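Local structure of fructokinase (Vibrio cholerae serotype O1, 5EYN) at residues Ala27-Ile32 / Arg74-Thr79; Val50-Ala55 / Glu83-Gln88; Phe64-Asn69 / Phe92-Arg97. The protein catalyses the ATP-dependent phosphorylation of fructose as a member of the PfkB family of carbohydrate kinases. All blocks are in the same frame, centred on the assembly; numbering follows the deposited sequence.

Overall arrangement
The three contacts gather round helix 71-82 and the strands before and after it in the chain. Contact 1 sets the helix against strand 28-33, contact 2 packs the chain just beyond its end against helix 46-56, and contact 3 pairs strands 61-68 and 86-93. Contacts 1 and 2, with centres about 13 Å apart, touch at Gln77 O and Cys87 SG; contacts 1 and 3, about 12 Å apart, touch where Ala27 CB lies 3.8 Å from Val67 CG1; contacts 2 and 3, about 18 Å apart, share strand 86-93. Contact 1 alone carries fructose, on Asp30 and Val28. The side chains of Val52 (contact 2) and Val67 (contact 3) lie about 11 Å from the sugar.

Contact 1: residues Ala27-Ile32 / Arg74-Thr79. With FRU (beta-D-fructofuranose), chain B.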
ATOM      1  N   ALA A  27       1.118   8.763  10.547  1.00  7.21           N
ATOM      2  CA  ALA A  27       1.606   9.472   9.377  1.00  7.48           C
ATOM      3  C   ALA A  27       1.438   8.525   8.192  1.00  7.83           C
ATOM      4  O   ALA A  27       1.816   7.361   8.265  1.00  9.70           O
ATOM      5  CB  ALA A  27       3.059   9.872   9.568  1.00  8.66           C
ATOM      6  N   VAL A  28       0.831   9.002   7.112  1.00  7.67           N
ATOM      7  CA  VAL A  28       0.465   8.130   6.018  1.00  9.36           C
ATOM      8  C   VAL A  28       0.772   8.777   4.695  1.00  8.47           C
ATOM      9  O   VAL A  28       0.831   9.997   4.595  1.00  9.35           O
ATOM     10  CB  VAL A  28      -1.024   7.780   6.028  1.00 11.58           C
ATOM     11  CG1 VAL A  28      -1.558   7.549   7.447  1.00 11.04           C
ATOM     12  CG2 VAL A  28      -1.849   8.784   5.312  1.00 14.99           C
ATOM     13  N   VAL A  29       0.960   7.947   3.684  1.00  8.04           N
ATOM     14  CA  VAL A  29       0.978   8.444   2.317  1.00  8.04           C
ATOM     15  C   VAL A  29      -0.404   8.270   1.716  1.00  7.78           C
ATOM     16  O   VAL A  29      -0.922   7.151   1.616  1.00  8.51           O
ATOM     17  CB  VAL A  29       2.072   7.766   1.453  1.00  9.43           C
ATOM     18  CG1 VAL A  29       1.884   8.096  -0.013  1.00  9.89           C
ATOM     19  CG2 VAL A  29       3.454   8.198   1.923  1.00 11.66           C
ATOM     20  N   ASP A  30      -1.003   9.404   1.351  1.00  7.94           N
ATOM     21  CA  ASP A  30      -2.271   9.436   0.645  1.00  8.48           C
ATOM     22  C   ASP A  30      -1.985   9.453  -0.860  1.00  8.71           C
ATOM     23  O   ASP A  30      -1.315  10.357  -1.384  1.00  9.39           O
ATOM     24  CB  ASP A  30      -3.073  10.696   0.996  1.00  8.21           C
ATOM     25  CG  ASP A  30      -3.650  10.690   2.407  1.00  7.95           C
ATOM     26  OD1 ASP A  30      -3.952   9.609   2.952  1.00  8.16           O
ATOM     27  OD2 ASP A  30      -3.867  11.808   2.930  1.00  8.39           O
ATOM     28  N   LEU A  31      -2.500   8.458  -1.558  1.00  7.87           N
ATOM     29  CA  LEU A  31      -2.387   8.371  -3.007  1.00  8.66           C
ATOM     30  C   LEU A  31      -3.653   8.977  -3.592  1.00  9.28           C
ATOM     31  O   LEU A  31      -4.741   8.430  -3.461  1.00  9.37           O
ATOM     32  CB  LEU A  31      -2.223   6.900  -3.399  1.00  8.80           C
ATOM     33  CG  LEU A  31      -0.950   6.232  -2.894  1.00  9.39           C
ATOM     34  CD1 LEU A  31      -1.022   4.725  -3.106  1.00  9.80           C
ATOM     35  CD2 LEU A  31       0.292   6.810  -3.543  1.00 10.43           C
ATOM     36  N   ILE A  32      -3.498  10.135  -4.217  1.00  9.35           N
ATOM     37  CA  ILE A  32      -4.638  10.938  -4.628  1.00  9.54           C
ATOM     38  C   ILE A  32      -4.664  11.021  -6.148  1.00 10.89           C
ATOM     39  O   ILE A  32      -3.696  11.478  -6.759  1.00 11.23           O
ATOM     40  CB  ILE A  32      -4.584  12.346  -4.008  1.00 10.26           C
ATOM     41  CG1 ILE A  32      -4.568  12.202  -2.478  1.00 10.63           C
ATOM     42  CG2 ILE A  32      -5.767  13.187  -4.476  1.00 11.35           C
ATOM     43  CD1 ILE A  32      -4.677  13.524  -1.725  1.00 10.98           C
ATOM     44  N   ARG A  74      10.166   7.157   5.342  1.00 12.30           N
ATOM     45  CA  ARG A  74      11.235   8.140   5.247  1.00 13.89           C
ATOM     46  C   ARG A  74      10.706   9.425   4.619  1.00 12.79           C
ATOM     47  O   ARG A  74      11.133  10.514   4.989  1.00 12.43           O
ATOM     48  CB  ARG A  74      12.414   7.585   4.461  1.00 15.21           C
ATOM     49  CG  ARG A  74      13.168   6.531   5.241  1.00 18.48           C
ATOM     50  CD  ARG A  74      14.443   6.114   4.543  1.00 24.28           C
ATOM     51  NE  ARG A  74      14.177   5.189   3.450  1.00 27.86           N
ATOM     52  CZ  ARG A  74      13.996   3.877   3.600  1.00 29.57           C
ATOM     53  NH1 ARG A  74      14.051   3.321   4.806  1.00 31.11           N
ATOM     54  NH2 ARG A  74      13.756   3.117   2.543  1.00 30.34           N
ATOM     55  N   PHE A  75       9.772   9.299   3.681  1.00 11.98           N
ATOM     56  CA  PHE A  75       9.141  10.466   3.074  1.00 11.64           C
ATOM     57  C   PHE A  75       8.354  11.247   4.121  1.00 10.88           C
ATOM     58  O   PHE A  75       8.361  12.470   4.117  1.00 10.63           O
ATOM     59  CB  PHE A  75       8.234  10.012   1.938  1.00 11.50           C
ATOM     60  CG  PHE A  75       7.382  11.098   1.344  1.00 12.12           C
ATOM     61  CD1 PHE A  75       7.941  12.114   0.588  1.00 13.37           C
ATOM     62  CD2 PHE A  75       6.013  11.080   1.519  1.00 13.80           C
ATOM     63  CE1 PHE A  75       7.139  13.087   0.028  1.00 15.10           C
ATOM     64  CE2 PHE A  75       5.210  12.046   0.947  1.00 15.32           C
ATOM     65  CZ  PHE A  75       5.780  13.053   0.208  1.00 16.42           C
ATOM     66  N   MET A  76       7.688  10.551   5.034  1.00 10.52           N
ATOM     67  CA  MET A  76       6.948  11.250   6.084  1.00  9.45           C
ATOM     68  C   MET A  76       7.887  11.912   7.098  1.00 10.43           C
ATOM     69  O   MET A  76       7.631  13.031   7.553  1.00 10.62           O
ATOM     70  CB  MET A  76       5.918  10.344   6.774  1.00  9.59           C
ATOM     71  CG  MET A  76       4.778   9.950   5.826  1.00 11.06           C
ATOM     72  SD  MET A  76       4.017  11.351   4.977  1.00 11.27           S
ATOM     73  CE  MET A  76       3.362  12.272   6.327  1.00 11.00           C
ATOM     74  N   GLN A  77       8.984  11.238   7.441  1.00 10.27           N
ATOM     75  CA  GLN A  77      10.005  11.880   8.269  1.00 12.79           C
ATOM     76  C   GLN A  77      10.517  13.145   7.595  1.00 12.69           C
ATOM     77  O   GLN A  77      10.656  14.192   8.241  1.00 12.87           O
ATOM     78  CB  GLN A  77      11.174  10.930   8.519  1.00 14.98           C
ATOM     79  CG  GLN A  77      12.301  11.529   9.344  1.00 20.54           C
ATOM     80  CD  GLN A  77      13.505  10.604   9.436  1.00 24.13           C
ATOM     81  OE1 GLN A  77      13.918   9.995   8.445  1.00 25.36           O
ATOM     82  NE2 GLN A  77      14.066  10.482  10.636  1.00 25.79           N
ATOM     83  N   GLN A  78      10.821  13.045   6.307  1.00 12.97           N
ATOM     84  CA  GLN A  78      11.335  14.196   5.560  1.00 14.08           C
ATOM     85  C   GLN A  78      10.317  15.333   5.553  1.00 12.90           C
ATOM     86  O   GLN A  78      10.666  16.508   5.685  1.00 13.69           O
ATOM     87  CB  GLN A  78      11.659  13.802   4.111  1.00 15.90           C
ATOM     88  CG  GLN A  78      12.345  14.910   3.317  1.00 19.04           C
ATOM     89  CD  GLN A  78      13.669  15.291   3.935  1.00 22.81           C
ATOM     90  OE1 GLN A  78      14.553  14.449   4.098  1.00 24.88           O
ATOM     91  NE2 GLN A  78      13.811  16.556   4.304  1.00 23.88           N
ATOM     92  N   THR A  79       9.053  14.977   5.376  1.00 10.79           N
ATOM     93  CA  THR A  79       7.993  15.964   5.328  1.00 11.20           C
ATOM     94  C   THR A  79       7.902  16.709   6.660  1.00 10.87           C
ATOM     95  O   THR A  79       7.870  17.939   6.698  1.00 11.21           O
ATOM     96  CB  THR A  79       6.629  15.318   4.991  1.00 11.31           C
ATOM     97  OG1 THR A  79       6.661  14.745   3.674  1.00 12.20           O
ATOM     98  CG2 THR A  79       5.496  16.331   5.073  1.00 13.38           C
TER
HETATM   99  C1  FRU B 401      -6.122   8.775   8.172  1.00  6.80           C
HETATM  100  C2  FRU B 401      -6.562   9.694   7.041  1.00  6.46           C
HETATM  101  C3  FRU B 401      -5.512  10.081   6.020  1.00  6.44           C
HETATM  102  C4  FRU B 401      -5.809  11.505   5.683  1.00  6.88           C
HETATM  103  C5  FRU B 401      -6.440  11.987   6.941  1.00  7.15           C
HETATM  104  C6  FRU B 401      -7.490  13.052   6.741  1.00  7.64           C
HETATM  105  O1  FRU B 401      -5.213   9.410   9.016  1.00  7.27           O
HETATM  106  O2  FRU B 401      -7.611   9.044   6.390  1.00  7.36           O
HETATM  107  O3  FRU B 401      -5.584   9.174   4.960  1.00  7.27           O
HETATM  108  O4  FRU B 401      -4.683  12.262   5.397  1.00  7.26           O
HETATM  109  O5  FRU B 401      -7.009  10.881   7.620  1.00  7.26           O
HETATM  110  O6  FRU B 401      -8.061  13.450   7.963  1.00  8.74           O
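Met76 turns its thioether back toward strand 28-32, with SD 3.5 Å from the carbonyl oxygen Val28 O. Met76 CB lies 4.0 Å from Ala27 CB, and a bend at chi3 (-63°) turns CE back to the same distance, so that the alanine methyl is touched by the root and the tip of one side chain. One residue earlier on the helix, Phe75 crosses Val29 at about a right angle, its CD2 3.9 Å from Val29 CG2. Over the centre of one face of the Phe75 ring lies Thr79 OG1, which donates a hydrogen bond to Phe75 O; Lys41 adds a cation-pi contact to the ring. Val28 and Asp30 serve fructose: O3 of the sugar donates to Asp30 OD1 and O4 to Asp30 OD2, both at 2.6 Å, while Val28 CG2 lies 3.8 Å from O3. Leu31 packs on Leu31 of the second subunit. The chemistry is thus divided. Apolar groups and a sulfur set against a backbone carbonyl join Ala27 and the start of the strand to the helix. Asp30 shares the sugar with Asp26, Arg176 and Asp266, among others; its two bonds probably fix the rotation of its carboxylate and contribute to placing the ring.

Contact 2: residues Val50-Ala55 / Glu83-Gln88; sequences VAVAIA and EQVDCQ
The Glu83 carboxylate and the Val52 side chain meet with CG1 of the valine over one face of the flat group, 3.7 Å from both CD and OE2. At the far end of the same carboxylate, OE1 takes a salt bridge from Arg56 NH2, just past the helical segment 50-55. A bend at chi2 (-71°) brings CD over Val52, and the two side chains cross obliquely; the second valine methyl, CG2, lies 3.9 Å from Glu83 CB. Val85 is the other main contributor. Its CG2 nestles among three helix residues, 3.6 Å from Ala51 O, 3.8 Å from Ala55 CB and 4.1 Å from Val52 CG2, while its CG1 rests on the Ala51 methyl. Backbone also takes part: Glu83 O approaches Ala55 CB to 3.2 Å. The turn that presents these groups is a Schellman motif ending helix 71-82, with Gln84 at positive phi. Leu80 of that helix touches both Val52 and Val85. Between helix 46-56 and the chain after helix 71-82, alanine and valine methyls therefore meet the aliphatic part of Glu83 and backbone carbonyls at close range. The one charged end is balanced by Arg56, and the aliphatic part of Glu83 serves as a further apolar surface for Val52.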
ATOM      1  N   VAL A  50      -2.310  17.682  11.323  1.00  7.19           N
ATOM      2  CA  VAL A  50      -2.477  18.669  12.378  1.00  7.32           C
ATOM      3  C   VAL A  50      -1.133  19.281  12.787  1.00  8.31           C
ATOM      4  O   VAL A  50      -1.013  20.503  12.988  1.00  8.24           O
ATOM      5  CB  VAL A  50      -3.198  18.067  13.597  1.00  8.50           C
ATOM      6  CG1 VAL A  50      -3.295  19.094  14.699  1.00  8.29           C
ATOM      7  CG2 VAL A  50      -4.602  17.593  13.209  1.00  8.41           C
ATOM      8  N   ALA A  51      -0.126  18.426  12.923  1.00  7.83           N
ATOM      9  CA  ALA A  51       1.200  18.889  13.306  1.00  8.06           C
ATOM     10  C   ALA A  51       1.698  19.927  12.313  1.00  8.75           C
ATOM     11  O   ALA A  51       2.215  20.971  12.696  1.00  9.45           O
ATOM     12  CB  ALA A  51       2.180  17.730  13.382  1.00  9.00           C
ATOM     13  N   VAL A  52       1.563  19.635  11.026  1.00  8.86           N
ATOM     14  CA  VAL A  52       2.056  20.524  10.001  1.00  9.11           C
ATOM     15  C   VAL A  52       1.213  21.800   9.990  1.00  9.70           C
ATOM     16  O   VAL A  52       1.754  22.883   9.797  1.00  9.45           O
ATOM     17  CB  VAL A  52       2.067  19.820   8.645  1.00  8.78           C
ATOM     18  CG1 VAL A  52       2.354  20.787   7.512  1.00 10.55           C
ATOM     19  CG2 VAL A  52       3.120  18.715   8.643  1.00  9.54           C
ATOM     20  N   ALA A  53      -0.098  21.689  10.199  1.00  9.00           N
ATOM     21  CA  ALA A  53      -0.945  22.873  10.210  1.00  9.59           C
ATOM     22  C   ALA A  53      -0.479  23.828  11.287  1.00  9.67           C
ATOM     23  O   ALA A  53      -0.407  25.036  11.066  1.00 10.35           O
ATOM     24  CB  ALA A  53      -2.373  22.512  10.451  1.00  9.56           C
ATOM     25  N   ILE A  54      -0.200  23.293  12.472  1.00  9.76           N
ATOM     26  CA  ILE A  54       0.263  24.115  13.581  1.00  9.59           C
ATOM     27  C   ILE A  54       1.605  24.773  13.249  1.00 11.06           C
ATOM     28  O   ILE A  54       1.796  25.970  13.459  1.00 10.44           O
ATOM     29  CB  ILE A  54       0.352  23.275  14.862  1.00  9.73           C
ATOM     30  CG1 ILE A  54      -1.057  22.909  15.323  1.00  9.79           C
ATOM     31  CG2 ILE A  54       1.079  24.040  15.936  1.00  9.48           C
ATOM     32  CD1 ILE A  54      -1.101  21.830  16.396  1.00 10.13           C
ATOM     33  N   ALA A  55       2.537  23.985  12.730  1.00 11.01           N
ATOM     34  CA  ALA A  55       3.853  24.492  12.375  1.00 11.80           C
ATOM     35  C   ALA A  55       3.780  25.595  11.312  1.00 12.91           C
ATOM     36  O   ALA A  55       4.483  26.601  11.399  1.00 13.85           O
ATOM     37  CB  ALA A  55       4.751  23.355  11.918  1.00 12.27           C
ATOM     38  N   GLU A  83       8.767  20.652   7.363  1.00 14.60           N
ATOM     39  CA  GLU A  83       7.701  21.492   7.894  1.00 14.00           C
ATOM     40  C   GLU A  83       7.993  22.028   9.294  1.00 13.94           C
ATOM     41  O   GLU A  83       7.155  22.711   9.869  1.00 13.25           O
ATOM     42  CB  GLU A  83       6.370  20.733   7.885  1.00 12.49           C
ATOM     43  CG  GLU A  83       5.890  20.344   6.493  1.00 13.02           C
ATOM     44  CD  GLU A  83       5.425  21.524   5.659  1.00 13.85           C
ATOM     45  OE1 GLU A  83       5.244  21.341   4.431  1.00 15.68           O
ATOM     46  OE2 GLU A  83       5.234  22.630   6.218  1.00 13.71           O
ATOM     47  N   GLN A  84       9.179  21.732   9.822  1.00 13.99           N
ATOM     48  CA  GLN A  84       9.613  22.267  11.117  1.00 15.68           C
ATOM     49  C   GLN A  84       8.762  21.720  12.262  1.00 14.77           C
ATOM     50  O   GLN A  84       8.543  22.389  13.281  1.00 15.96           O
ATOM     51  CB  GLN A  84       9.606  23.798  11.104  1.00 18.33           C
ATOM     52  CG  GLN A  84      10.401  24.391   9.952  1.00 22.09           C
ATOM     53  CD  GLN A  84      10.205  25.887   9.842  1.00 26.99           C
ATOM     54  OE1 GLN A  84       9.737  26.395   8.819  1.00 30.47           O
ATOM     55  NE2 GLN A  84      10.532  26.594  10.904  1.00 28.65           N
ATOM     56  N   VAL A  85       8.298  20.486  12.086  1.00 11.96           N
ATOM     57  CA  VAL A  85       7.650  19.751  13.145  1.00 12.66           C
ATOM     58  C   VAL A  85       8.749  18.949  13.817  1.00 12.75           C
ATOM     59  O   VAL A  85       9.546  18.312  13.143  1.00 16.14           O
ATOM     60  CB  VAL A  85       6.591  18.796  12.569  1.00 11.34           C
ATOM     61  CG1 VAL A  85       6.012  17.884  13.653  1.00 11.20           C
ATOM     62  CG2 VAL A  85       5.479  19.575  11.890  1.00 11.86           C
ATOM     63  N   ASP A  86       8.815  18.993  15.139  1.00 12.19           N
ATOM     64  CA  ASP A  86       9.790  18.195  15.870  1.00 12.88           C
ATOM     65  C   ASP A  86       9.419  16.718  15.701  1.00 13.68           C
ATOM     66  O   ASP A  86       8.312  16.319  16.034  1.00 14.18           O
ATOM     67  CB  ASP A  86       9.764  18.624  17.340  1.00 14.79           C
ATOM     68  CG  ASP A  86      10.710  17.832  18.227  1.00 18.34           C
ATOM     69  OD1 ASP A  86      11.213  18.436  19.196  1.00 23.50           O
ATOM     70  OD2 ASP A  86      10.936  16.629  17.998  1.00 17.79           O
ATOM     71  N   CYS A  87      10.326  15.932  15.134  1.00 14.48           N
ATOM     72  CA  CYS A  87      10.053  14.523  14.877  1.00 14.65           C
ATOM     73  C   CYS A  87      11.144  13.619  15.425  1.00 14.93           C
ATOM     74  O   CYS A  87      11.333  12.498  14.965  1.00 14.84           O
ATOM     75  CB  CYS A  87       9.814  14.254  13.381  1.00 16.06           C
ATOM     76  SG  CYS A  87      11.015  14.983  12.243  1.00 18.48           S
ATOM     77  N   GLN A  88      11.821  14.095  16.460  1.00 14.66           N
ATOM     78  CA  GLN A  88      12.793  13.271  17.169  1.00 16.13           C
ATOM     79  C   GLN A  88      12.171  11.956  17.661  1.00 15.50           C
ATOM     80  O   GLN A  88      12.851  10.938  17.764  1.00 16.18           O
ATOM     81  CB  GLN A  88      13.363  14.040  18.368  1.00 21.55           C
ATOM     82  CG  GLN A  88      13.830  15.472  18.071  1.00 27.87           C
ATOM     83  CD  GLN A  88      15.091  15.544  17.228  1.00 32.45           C
ATOM     84  OE1 GLN A  88      15.165  14.980  16.128  1.00 34.26           O
ATOM     85  NE2 GLN A  88      16.090  16.257  17.737  1.00 33.86           N
TER

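Contact 3: residues Phe64-Asn69 / Phe92-Arg97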
ATOM      1  N   PHE A  64       5.039  12.186  17.880  1.00  8.84           N
ATOM      2  CA  PHE A  64       5.595  10.908  18.291  1.00  9.34           C
ATOM      3  C   PHE A  64       4.744   9.778  17.771  1.00  9.69           C
ATOM      4  O   PHE A  64       3.516   9.843  17.777  1.00  9.30           O
ATOM      5  CB  PHE A  64       5.832  10.797  19.816  1.00  9.86           C
ATOM      6  CG  PHE A  64       4.587  10.712  20.681  1.00  9.11           C
ATOM      7  CD1 PHE A  64       4.092   9.476  21.099  1.00  8.59           C
ATOM      8  CD2 PHE A  64       3.969  11.856  21.157  1.00  9.74           C
ATOM      9  CE1 PHE A  64       2.986   9.395  21.950  1.00  8.21           C
ATOM     10  CE2 PHE A  64       2.857  11.774  22.003  1.00  9.09           C
ATOM     11  CZ  PHE A  64       2.376  10.536  22.400  1.00  8.95           C
ATOM     12  N   GLY A  65       5.412   8.741  17.290  1.00  9.99           N
ATOM     13  CA  GLY A  65       4.712   7.625  16.695  1.00  9.60           C
ATOM     14  C   GLY A  65       5.664   6.751  15.910  1.00  9.97           C
ATOM     15  O   GLY A  65       6.884   6.934  15.962  1.00 12.47           O
ATOM     16  N   ARG A  66       5.099   5.778  15.207  1.00  9.35           N
ATOM     17  CA  ARG A  66       5.875   4.877  14.369  1.00  8.80           C
ATOM     18  C   ARG A  66       5.406   4.917  12.935  1.00  8.75           C
ATOM     19  O   ARG A  66       4.209   4.885  12.654  1.00  9.42           O
ATOM     20  CB  ARG A  66       5.751   3.429  14.825  1.00 11.07           C
ATOM     21  CG  ARG A  66       6.348   3.160  16.171  1.00 11.42           C
ATOM     22  CD  ARG A  66       6.370   1.690  16.519  1.00 12.30           C
ATOM     23  NE  ARG A  66       6.989   1.544  17.823  1.00 15.64           N
ATOM     24  CZ  ARG A  66       7.946   0.680  18.133  1.00 19.91           C
ATOM     25  NH1 ARG A  66       8.421  -0.174  17.231  1.00 23.43           N
ATOM     26  NH2 ARG A  66       8.424   0.659  19.369  1.00 22.39           N
ATOM     27  N   VAL A  67       6.375   4.978  12.034  1.00  9.35           N
ATOM     28  CA  VAL A  67       6.156   4.646  10.635  1.00  9.45           C
ATOM     29  C   VAL A  67       7.016   3.443  10.281  1.00  8.63           C
ATOM     30  O   VAL A  67       7.727   2.911  11.127  1.00  9.67           O
ATOM     31  CB  VAL A  67       6.497   5.820   9.707  1.00  9.97           C
ATOM     32  CG1 VAL A  67       5.478   6.942   9.880  1.00 10.52           C
ATOM     33  CG2 VAL A  67       7.929   6.306   9.940  1.00 10.75           C
ATOM     34  N   GLY A  68       6.927   2.986   9.041  1.00  9.25           N
ATOM     35  CA  GLY A  68       7.726   1.859   8.628  1.00 10.50           C
ATOM     36  C   GLY A  68       9.089   2.265   8.120  1.00 11.43           C
ATOM     37  O   GLY A  68       9.290   3.402   7.698  1.00 12.93           O
ATOM     38  N   ASN A  69      10.018   1.318   8.170  1.00 12.85           N
ATOM     39  CA  ASN A  69      11.328   1.469   7.567  1.00 16.04           C
ATOM     40  C   ASN A  69      11.199   1.181   6.084  1.00 15.45           C
ATOM     41  O   ASN A  69      11.541   0.096   5.608  1.00 16.94           O
ATOM     42  CB  ASN A  69      12.313   0.507   8.219  1.00 20.30           C
ATOM     43  CG  ASN A  69      13.732   0.737   7.767  1.00 24.59           C
ATOM     44  OD1 ASN A  69      14.023   1.696   7.054  1.00 26.10           O
ATOM     45  ND2 ASN A  69      14.633  -0.146   8.184  1.00 26.69           N
ATOM     46  N   PHE A  92      11.027   4.346  13.446  1.00 15.11           N
ATOM     47  CA  PHE A  92      10.767   3.372  12.412  1.00 16.93           C
ATOM     48  C   PHE A  92      10.557   2.022  13.061  1.00 18.24           C
ATOM     49  O   PHE A  92      11.432   1.525  13.779  1.00 20.57           O
ATOM     50  CB  PHE A  92      11.934   3.367  11.426  1.00 20.82           C
ATOM     51  CG  PHE A  92      12.119   4.687  10.749  1.00 24.15           C
ATOM     52  CD1 PHE A  92      11.488   4.948   9.547  1.00 25.73           C
ATOM     53  CD2 PHE A  92      12.867   5.688  11.342  1.00 26.03           C
ATOM     54  CE1 PHE A  92      11.627   6.167   8.928  1.00 27.81           C
ATOM     55  CE2 PHE A  92      13.014   6.921  10.721  1.00 28.17           C
ATOM     56  CZ  PHE A  92      12.390   7.159   9.515  1.00 28.62           C
ATOM     57  N   ASP A  93       9.378   1.452  12.859  1.00 17.22           N
ATOM     58  CA  ASP A  93       9.128   0.090  13.311  1.00 16.62           C
ATOM     59  C   ASP A  93       9.996  -0.863  12.508  1.00 18.17           C
ATOM     60  O   ASP A  93      10.170  -0.679  11.296  1.00 17.52           O
ATOM     61  CB  ASP A  93       7.662  -0.289  13.124  1.00 16.36           C
ATOM     62  CG  ASP A  93       7.319  -1.600  13.789  1.00 17.54           C
ATOM     63  OD1 ASP A  93       7.037  -1.582  15.002  1.00 17.72           O
ATOM     64  OD2 ASP A  93       7.344  -2.648  13.111  1.00 18.00           O
ATOM     65  N   PRO A  94      10.540  -1.888  13.172  1.00 19.71           N
ATOM     66  CA  PRO A  94      11.443  -2.804  12.466  1.00 20.54           C
ATOM     67  C   PRO A  94      10.765  -3.706  11.430  1.00 19.91           C
ATOM     68  O   PRO A  94      11.438  -4.191  10.525  1.00 21.96           O
ATOM     69  CB  PRO A  94      12.049  -3.643  13.602  1.00 21.09           C
ATOM     70  CG  PRO A  94      11.111  -3.498  14.742  1.00 22.66           C
ATOM     71  CD  PRO A  94      10.511  -2.145  14.626  1.00 21.41           C
ATOM     72  N   VAL A  95       9.461  -3.911  11.548  1.00 17.58           N
ATOM     73  CA  VAL A  95       8.788  -4.950  10.771  1.00 16.97           C
ATOM     74  C   VAL A  95       7.650  -4.424   9.894  1.00 14.92           C
ATOM     75  O   VAL A  95       7.493  -4.830   8.750  1.00 16.95           O
ATOM     76  CB  VAL A  95       8.234  -6.044  11.728  1.00 19.66           C
ATOM     77  CG1 VAL A  95       7.257  -6.973  11.005  1.00 20.74           C
ATOM     78  CG2 VAL A  95       9.378  -6.828  12.359  1.00 22.26           C
ATOM     79  N   HIS A  96       6.847  -3.529  10.436  1.00 11.41           N
ATOM     80  CA  HIS A  96       5.600  -3.153   9.794  1.00 10.95           C
ATOM     81  C   HIS A  96       5.747  -1.945   8.880  1.00 10.03           C
ATOM     82  O   HIS A  96       6.597  -1.100   9.084  1.00 11.71           O
ATOM     83  CB  HIS A  96       4.549  -2.922  10.874  1.00 11.00           C
ATOM     84  CG  HIS A  96       4.335  -4.122  11.732  1.00 13.04           C
ATOM     85  ND1 HIS A  96       3.576  -5.191  11.316  1.00 13.88           N
ATOM     86  CD2 HIS A  96       4.808  -4.444  12.959  1.00 14.20           C
ATOM     87  CE1 HIS A  96       3.585  -6.121  12.255  1.00 14.47           C
ATOM     88  NE2 HIS A  96       4.316  -5.687  13.267  1.00 15.12           N
ATOM     89  N   ARG A  97       4.888  -1.880   7.876  1.00  8.51           N
ATOM     90  CA  ARG A  97       4.951  -0.886   6.833  1.00  7.34           C
ATOM     91  C   ARG A  97       4.158   0.372   7.167  1.00  7.32           C
ATOM     92  O   ARG A  97       3.192   0.355   7.920  1.00  7.98           O
ATOM     93  CB  ARG A  97       4.417  -1.510   5.545  1.00  8.54           C
ATOM     94  CG  ARG A  97       5.387  -2.516   4.934  1.00  9.73           C
ATOM     95  CD  ARG A  97       6.351  -1.780   4.049  1.00 11.98           C
ATOM     96  NE  ARG A  97       7.482  -2.590   3.658  1.00 15.42           N
ATOM     97  CZ  ARG A  97       8.648  -2.601   4.281  1.00 17.54           C
ATOM     98  NH1 ARG A  97       8.848  -1.849   5.355  1.00 19.48           N
ATOM     99  NH2 ARG A  97       9.619  -3.381   3.829  1.00 20.12           N
TER
HETATM  100  O   HOH W   1       9.256  -1.439   8.976  1.00 16.62           O
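Phe92 lies alongside Val67, both side chains pointing the same way, with Val67 CG2 3.8 Å from CD1 and from CE1 of the ring. At the edge of that ring, near its plane, Gly68 O comes to 3.3 Å from CD1. Between the backbones, Asp93 N bonds to Val67 O, 2.8 Å long with an N-H...O angle of 162°. The extended chain of Arg66 slants across Asp93, and NH1 donates to the anti side of OD1 at 3.0 Å, tilted well out of the carboxylate plane; this salt bridge is bent, 136° at the hydrogen, and the guanidinium and carboxylate planes stand 59° apart. Arg66 NE also pairs with Asp129. The other oxygen, Asp93 OD2, accepts from Val95 N and His96 N, each at 2.9 Å, an Asx turn and motif that folds the chain back after the strand. A water then joins the two ends: it accepts from Asn69 N and donates to Asp93 O and, at 2.7 Å, to His96 O. The bond from Arg97 NH1 to Asn69 O is weak; NH1 also forms a salt bridge with Asp70, and NH2 one with Glu178 of the second subunit. Parallel strands 61-68 and 86-93, joined through helix 71-82, make a beta-alpha-beta unit at one margin of the large sheet of the ribokinase fold.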